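Local coordinates for protein glucose-1-phosphate uridylyltransferase (Sphingomonas elodea, PDB 2UX8) that probably catalyses the formation of UDP-glucose and diphosphate from UTP and alpha-D-glucose 1-phosphate, the sugar phosphate bound in this crystal structure, at residues T26-P30 / C264-F270; G162-I166 / Y216-V222. One frame throughout, in Å; residues are numbered along the deposited sequence.

Contact 1. Residues T26-P30 / C264-F270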
loop_
_atom_site.group_PDB
_atom_site.type_symbol
_atom_site.label_atom_id
_atom_site.label_comp_id
_atom_site.label_asym_id
_atom_site.label_seq_id
_atom_site.Cartn_x
_atom_site.Cartn_y
_atom_site.Cartn_z
ATOM N N THR C 26 6.808 5.471 18.250
ATOM C CA THR C 26 6.522 4.516 19.326
ATOM C C THR C 26 5.849 5.092 20.566
ATOM O O THR C 26 5.222 4.361 21.325
ATOM C CB THR C 26 7.794 3.804 19.811
ATOM O OG1 THR C 26 8.627 4.739 20.503
ATOM C CG2 THR C 26 8.557 3.212 18.634
ATOM N N ARG C 27 5.976 6.392 20.789
ATOM C CA ARG C 27 5.363 6.996 21.970
ATOM C C ARG C 27 3.854 7.024 21.925
ATOM O O ARG C 27 3.202 7.101 22.962
ATOM C CB ARG C 27 5.846 8.423 22.171
ATOM C CG ARG C 27 7.223 8.547 22.734
ATOM C CD ARG C 27 7.424 9.968 23.149
ATOM N NE ARG C 27 8.828 10.303 23.214
ATOM C CZ ARG C 27 9.334 11.405 22.684
ATOM N NH1 ARG C 27 8.541 12.257 22.057
ATOM N NH2 ARG C 27 10.629 11.652 22.774
ATOM N N PHE C 28 3.293 6.983 20.723
ATOM C CA PHE C 28 1.842 7.028 20.587
ATOM C C PHE C 28 1.133 5.705 20.326
ATOM O O PHE C 28 -0.026 5.699 19.911
ATOM C CB PHE C 28 1.430 8.038 19.510
ATOM C CG PHE C 28 1.224 9.429 20.036
ATOM C CD1 PHE C 28 2.312 10.220 20.412
ATOM C CD2 PHE C 28 -0.061 9.951 20.162
ATOM C CE1 PHE C 28 2.123 11.511 20.904
ATOM C CE2 PHE C 28 -0.266 11.236 20.651
ATOM C CZ PHE C 28 0.826 12.019 21.023
ATOM N N LEU C 29 1.817 4.587 20.558
ATOM C CA LEU C 29 1.190 3.275 20.371
ATOM C C LEU C 29 0.037 3.192 21.354
ATOM O O LEU C 29 0.093 3.780 22.424
ATOM C CB LEU C 29 2.176 2.142 20.642
ATOM C CG LEU C 29 3.096 1.602 19.535
ATOM C CD1 LEU C 29 3.004 2.417 18.274
ATOM C CD2 LEU C 29 4.501 1.606 20.026
ATOM N N PRO C 30 -1.026 2.444 21.000
ATOM C CA PRO C 30 -1.151 1.701 19.744
ATOM C C PRO C 30 -1.595 2.466 18.512
ATOM O O PRO C 30 -1.556 1.926 17.404
ATOM C CB PRO C 30 -2.189 0.633 20.069
ATOM C CG PRO C 30 -2.785 0.999 21.402
ATOM C CD PRO C 30 -2.271 2.353 21.777
ATOM N N CYS C 264 3.560 17.953 20.160
ATOM C CA CYS C 264 2.705 16.817 19.866
ATOM C C CYS C 264 3.532 15.544 19.851
ATOM O O CYS C 264 3.089 14.506 19.381
ATOM C CB CYS C 264 2.010 17.032 18.532
ATOM S SG CYS C 264 0.848 18.392 18.667
ATOM N N GLY C 265 4.748 15.650 20.373
ATOM C CA GLY C 265 5.636 14.509 20.451
ATOM C C GLY C 265 5.211 13.666 21.638
ATOM O O GLY C 265 5.484 12.465 21.697
ATOM N N ASP C 266 4.546 14.301 22.600
ATOM C CA ASP C 266 4.051 13.585 23.768
ATOM C C ASP C 266 2.531 13.772 23.876
ATOM O O ASP C 266 1.992 14.820 23.537
ATOM C CB ASP C 266 4.767 14.054 25.038
ATOM C CG ASP C 266 4.094 15.231 25.690
ATOM O OD1 ASP C 266 3.259 15.011 26.599
ATOM O OD2 ASP C 266 4.402 16.373 25.290
ATOM N N LYS C 267 1.844 12.736 24.340
ATOM C CA LYS C 267 0.395 12.749 24.450
ATOM C C LYS C 267 -0.263 13.985 25.034
ATOM O O LYS C 267 -1.272 14.444 24.501
ATOM C CB LYS C 267 -0.078 11.526 25.221
ATOM C CG LYS C 267 0.455 10.240 24.648
ATOM C CD LYS C 267 -0.035 9.042 25.426
ATOM C CE LYS C 267 0.762 7.809 25.038
ATOM N NZ LYS C 267 0.245 6.578 25.708
ATOM N N ALA C 268 0.275 14.517 26.127
ATOM C CA ALA C 268 -0.307 15.710 26.749
ATOM C C ALA C 268 -0.302 16.899 25.793
ATOM O O ALA C 268 -1.281 17.629 25.696
ATOM C CB ALA C 268 0.444 16.067 28.026
ATOM N N GLY C 269 0.800 17.090 25.086
ATOM C CA GLY C 269 0.871 18.195 24.155
ATOM C C GLY C 269 -0.130 18.022 23.030
ATOM O O GLY C 269 -0.823 18.971 22.638
ATOM N N PHE C 270 -0.201 16.800 22.510
ATOM C CA PHE C 270 -1.106 16.479 21.428
ATOM C C PHE C 270 -2.523 16.903 21.798
ATOM O O PHE C 270 -3.216 17.562 21.018
ATOM C CB PHE C 270 -1.063 14.979 21.154
ATOM C CG PHE C 270 -2.048 14.536 20.132
ATOM C CD1 PHE C 270 -1.867 14.855 18.788
ATOM C CD2 PHE C 270 -3.198 13.855 20.512
ATOM C CE1 PHE C 270 -2.827 14.502 17.836
ATOM C CE2 PHE C 270 -4.166 13.496 19.568
ATOM C CZ PHE C 270 -3.980 13.821 18.230
#
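The backbones of R27-F28 and D266-K267 run past each other at a distance that leaves room for one layer of side chains, with R27 CA 7.0 Å from D266 CA. In this GT-A type nucleotidyltransferase fold, 26-30 belongs to the loop that follows strand 16-21. It begins with a short 3-10 segment at T26-R27. The partner 264-270 is the turn into helix 267-279. D266 is the N-cap of that helix, and its OD1 accepts a weak bond from A268 N.

F28 buries more surface than any other residue of the contact. Its ring tip enters the turn: F28 CZ is 3.5 Å from F270 CB, which lies at the ring edge. The F28 edge also points toward the face of F270 in an offset edge-to-face pair, with the ring planes at 81°. F270 has CG anti to the backbone N (chi1 175°), and this turns a face of its ring toward the F28 edge. K267 lays its CG over one face of F28. K267 CG makes a CH-pi contact 4.2 Å from the F28 ring centroid, displaced toward the rim. From there the lysine chain runs extended, and K267 CE passes 3.3 Å from R27 O. The ammonium group reaches D44 of the second subunit in a salt bridge. V43 of that subunit also packs on F28, so this contact lies at a subunit interface. K37 and L40 of the same chain touch the F28 ring as well.

R27 adds the one hydrogen bond between the segments, although its side chain is poorly ordered. R27 NH1 donates to G265 O at 3.1 Å, with 158° at the hydrogen. The oxygen lies in the guanidinium plane, whereas NH1 stands well above the plane of the G265 carbonyl.

Contact 2. Residues G162-I166 / Y216-V222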
loop_
_atom_site.group_PDB
_atom_site.type_symbol
_atom_site.label_atom_id
_atom_site.label_comp_id
_atom_site.label_asym_id
_atom_site.label_seq_id
_atom_site.Cartn_x
_atom_site.Cartn_y
_atom_site.Cartn_z
ATOM N N GLY C 162 20.268 36.674 6.634
ATOM C CA GLY C 162 20.808 35.545 5.889
ATOM C C GLY C 162 21.437 34.494 6.771
ATOM O O GLY C 162 21.129 34.432 7.957
ATOM N N GLY C 163 22.311 33.666 6.205
ATOM C CA GLY C 163 22.965 32.633 6.996
ATOM C C GLY C 163 22.051 31.511 7.471
ATOM O O GLY C 163 21.157 31.088 6.748
ATOM N N ASN C 164 22.274 31.037 8.695
ATOM C CA ASN C 164 21.479 29.954 9.255
ATOM C C ASN C 164 20.610 30.425 10.414
ATOM O O ASN C 164 21.033 31.245 11.225
ATOM C CB ASN C 164 22.402 28.826 9.726
ATOM C CG ASN C 164 23.482 28.494 8.709
ATOM O OD1 ASN C 164 24.581 29.051 8.749
ATOM N ND2 ASN C 164 23.169 27.596 7.780
ATOM N N LEU C 165 19.388 29.911 10.479
ATOM C CA LEU C 165 18.468 30.274 11.541
ATOM C C LEU C 165 17.766 29.041 12.091
ATOM O O LEU C 165 17.578 28.043 11.388
ATOM C CB LEU C 165 17.411 31.261 11.039
ATOM C CG LEU C 165 17.806 32.649 10.531
ATOM C CD1 LEU C 165 18.105 32.573 9.053
ATOM C CD2 LEU C 165 16.663 33.627 10.753
ATOM N N ILE C 166 17.378 29.125 13.357
ATOM C CA ILE C 166 16.671 28.044 14.022
ATOM C C ILE C 166 15.697 28.659 15.006
ATOM O O ILE C 166 15.921 29.754 15.502
ATOM C CB ILE C 166 17.634 27.123 14.796
ATOM C CG1 ILE C 166 18.534 27.966 15.698
ATOM C CG2 ILE C 166 18.457 26.286 13.823
ATOM C CD1 ILE C 166 19.420 27.160 16.615
ATOM N N TYR C 216 14.147 24.928 10.982
ATOM C CA TYR C 216 15.474 25.359 10.543
ATOM C C TYR C 216 15.509 25.945 9.134
ATOM O O TYR C 216 14.674 25.638 8.278
ATOM C CB TYR C 216 16.473 24.192 10.528
ATOM C CG TYR C 216 16.524 23.277 11.738
ATOM C CD1 TYR C 216 15.429 22.490 12.103
ATOM C CD2 TYR C 216 17.704 23.131 12.467
ATOM C CE1 TYR C 216 15.515 21.580 13.158
ATOM C CE2 TYR C 216 17.796 22.226 13.520
ATOM C CZ TYR C 216 16.704 21.456 13.857
ATOM O OH TYR C 216 16.820 20.555 14.885
ATOM N N ILE C 217 16.511 26.789 8.910
ATOM C CA ILE C 217 16.790 27.379 7.609
ATOM C C ILE C 217 18.298 27.260 7.551
ATOM O O ILE C 217 19.003 27.951 8.274
ATOM C CB ILE C 217 16.417 28.844 7.522
ATOM C CG1 ILE C 217 14.901 28.980 7.454
ATOM C CG2 ILE C 217 17.072 29.463 6.292
ATOM C CD1 ILE C 217 14.411 30.384 7.162
ATOM N N LEU C 218 18.794 26.372 6.705
ATOM C CA LEU C 218 20.224 26.134 6.621
ATOM C C LEU C 218 20.858 26.410 5.273
ATOM O O LEU C 218 20.204 26.359 4.239
ATOM C CB LEU C 218 20.501 24.691 7.013
ATOM C CG LEU C 218 19.982 24.401 8.407
ATOM C CD1 LEU C 218 19.851 22.919 8.577
ATOM C CD2 LEU C 218 20.916 25.019 9.460
ATOM N N GLN C 219 22.155 26.691 5.300
ATOM C CA GLN C 219 22.903 26.955 4.080
ATOM C C GLN C 219 23.460 25.643 3.566
ATOM O O GLN C 219 23.769 24.735 4.344
ATOM C CB GLN C 219 24.034 27.953 4.349
ATOM C CG GLN C 219 23.520 29.329 4.727
ATOM C CD GLN C 219 22.665 29.932 3.634
ATOM O OE1 GLN C 219 21.609 30.500 3.893
ATOM N NE2 GLN C 219 23.121 29.813 2.403
ATOM N N PRO C 220 23.597 25.529 2.242
ATOM C CA PRO C 220 24.111 24.324 1.590
ATOM C C PRO C 220 25.412 23.757 2.156
ATOM O O PRO C 220 25.682 22.564 2.004
ATOM C CB PRO C 220 24.223 24.743 0.120
ATOM C CG PRO C 220 24.397 26.234 0.194
ATOM C CD PRO C 220 23.406 26.610 1.262
ATOM N N GLU C 221 26.208 24.591 2.823
ATOM C CA GLU C 221 27.463 24.105 3.384
ATOM C C GLU C 221 27.181 23.066 4.462
ATOM O O GLU C 221 28.020 22.212 4.749
ATOM C CB GLU C 221 28.296 25.247 3.979
ATOM C CG GLU C 221 27.778 26.665 3.737
ATOM C CD GLU C 221 27.726 27.070 2.262
ATOM O OE1 GLU C 221 28.572 26.591 1.471
ATOM O OE2 GLU C 221 26.847 27.891 1.902
ATOM N N VAL C 222 25.992 23.129 5.053
ATOM C CA VAL C 222 25.634 22.170 6.094
ATOM C C VAL C 222 25.437 20.778 5.506
ATOM O O VAL C 222 25.758 19.780 6.150
ATOM C CB VAL C 222 24.355 22.588 6.840
ATOM C CG1 VAL C 222 24.108 21.628 8.003
ATOM C CG2 VAL C 222 24.490 24.026 7.340
#
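L165 and I217 form an antiparallel hydrogen-bonded pair between strands 164-170 and 215-218. L165 N donates to I217 O at 3.0 Å, and I217 N returns a bond of similar length to L165 O. The next pair, I166 with Y216, is non-hydrogen-bonded. Here L165 O receives a CA-H...O contact from Y216 CA.

The side chain of Y216 can be followed outward. Y216 CB lies 4.1 Å from L165 O. With CG anti to the carbonyl carbon (chi1 -47°), the ring leans beside I166. Y216 CG is 4.1 Å from I166 CG2, and Y216 CD2 is closer to the same I166 CG2 methyl, at 3.5 Å. Y216 CE2 is again 4.1 Å from I166 CG2. The methyl approaches the CD2 part of the ring obliquely. CZ and OH continue beyond it and make no close approach to segment 162-166. Y216 is also part of the pocket seen around glucose 1-phosphate, which it touches.

On the other face of the sheet, L165 CD1 and I217 CG2 make a looser apolar contact of 4.3 Å. Beyond the paired residues, the N164 side chain lies across Q219, with their amide planes 66° apart.

These strands are inner members of the large mixed sheet. Strand 164-170 also pairs with 252-256, and strand 215-218 with 135-138. Helix 150-161 packs on L165 and I217 through Y158, while M243 of helix 240-244 packs on Y216 and L218 from the opposite face.

In the fold
Contact 1 and contact 2 lie on opposite sides of the chain's centre, with their own centres 29 Å apart. They do not touch; their nearest atoms are about 13 Å apart. Along the chain, contact 2 is nested within the loop closed by contact 1. Each lies near a bound glucose 1-phosphate. In contact 2 the side chain of Y216 is about 4 Å from a bound glucose 1-phosphate. In contact 1 the side chain of R27 is about 6 Å from a bound glucose 1-phosphate. The side chain of D142, which binds glucose 1-phosphate, is about 7 Å from G265. Contact 1 also reaches a second subunit, but no other chain of the assembly touches contact 2.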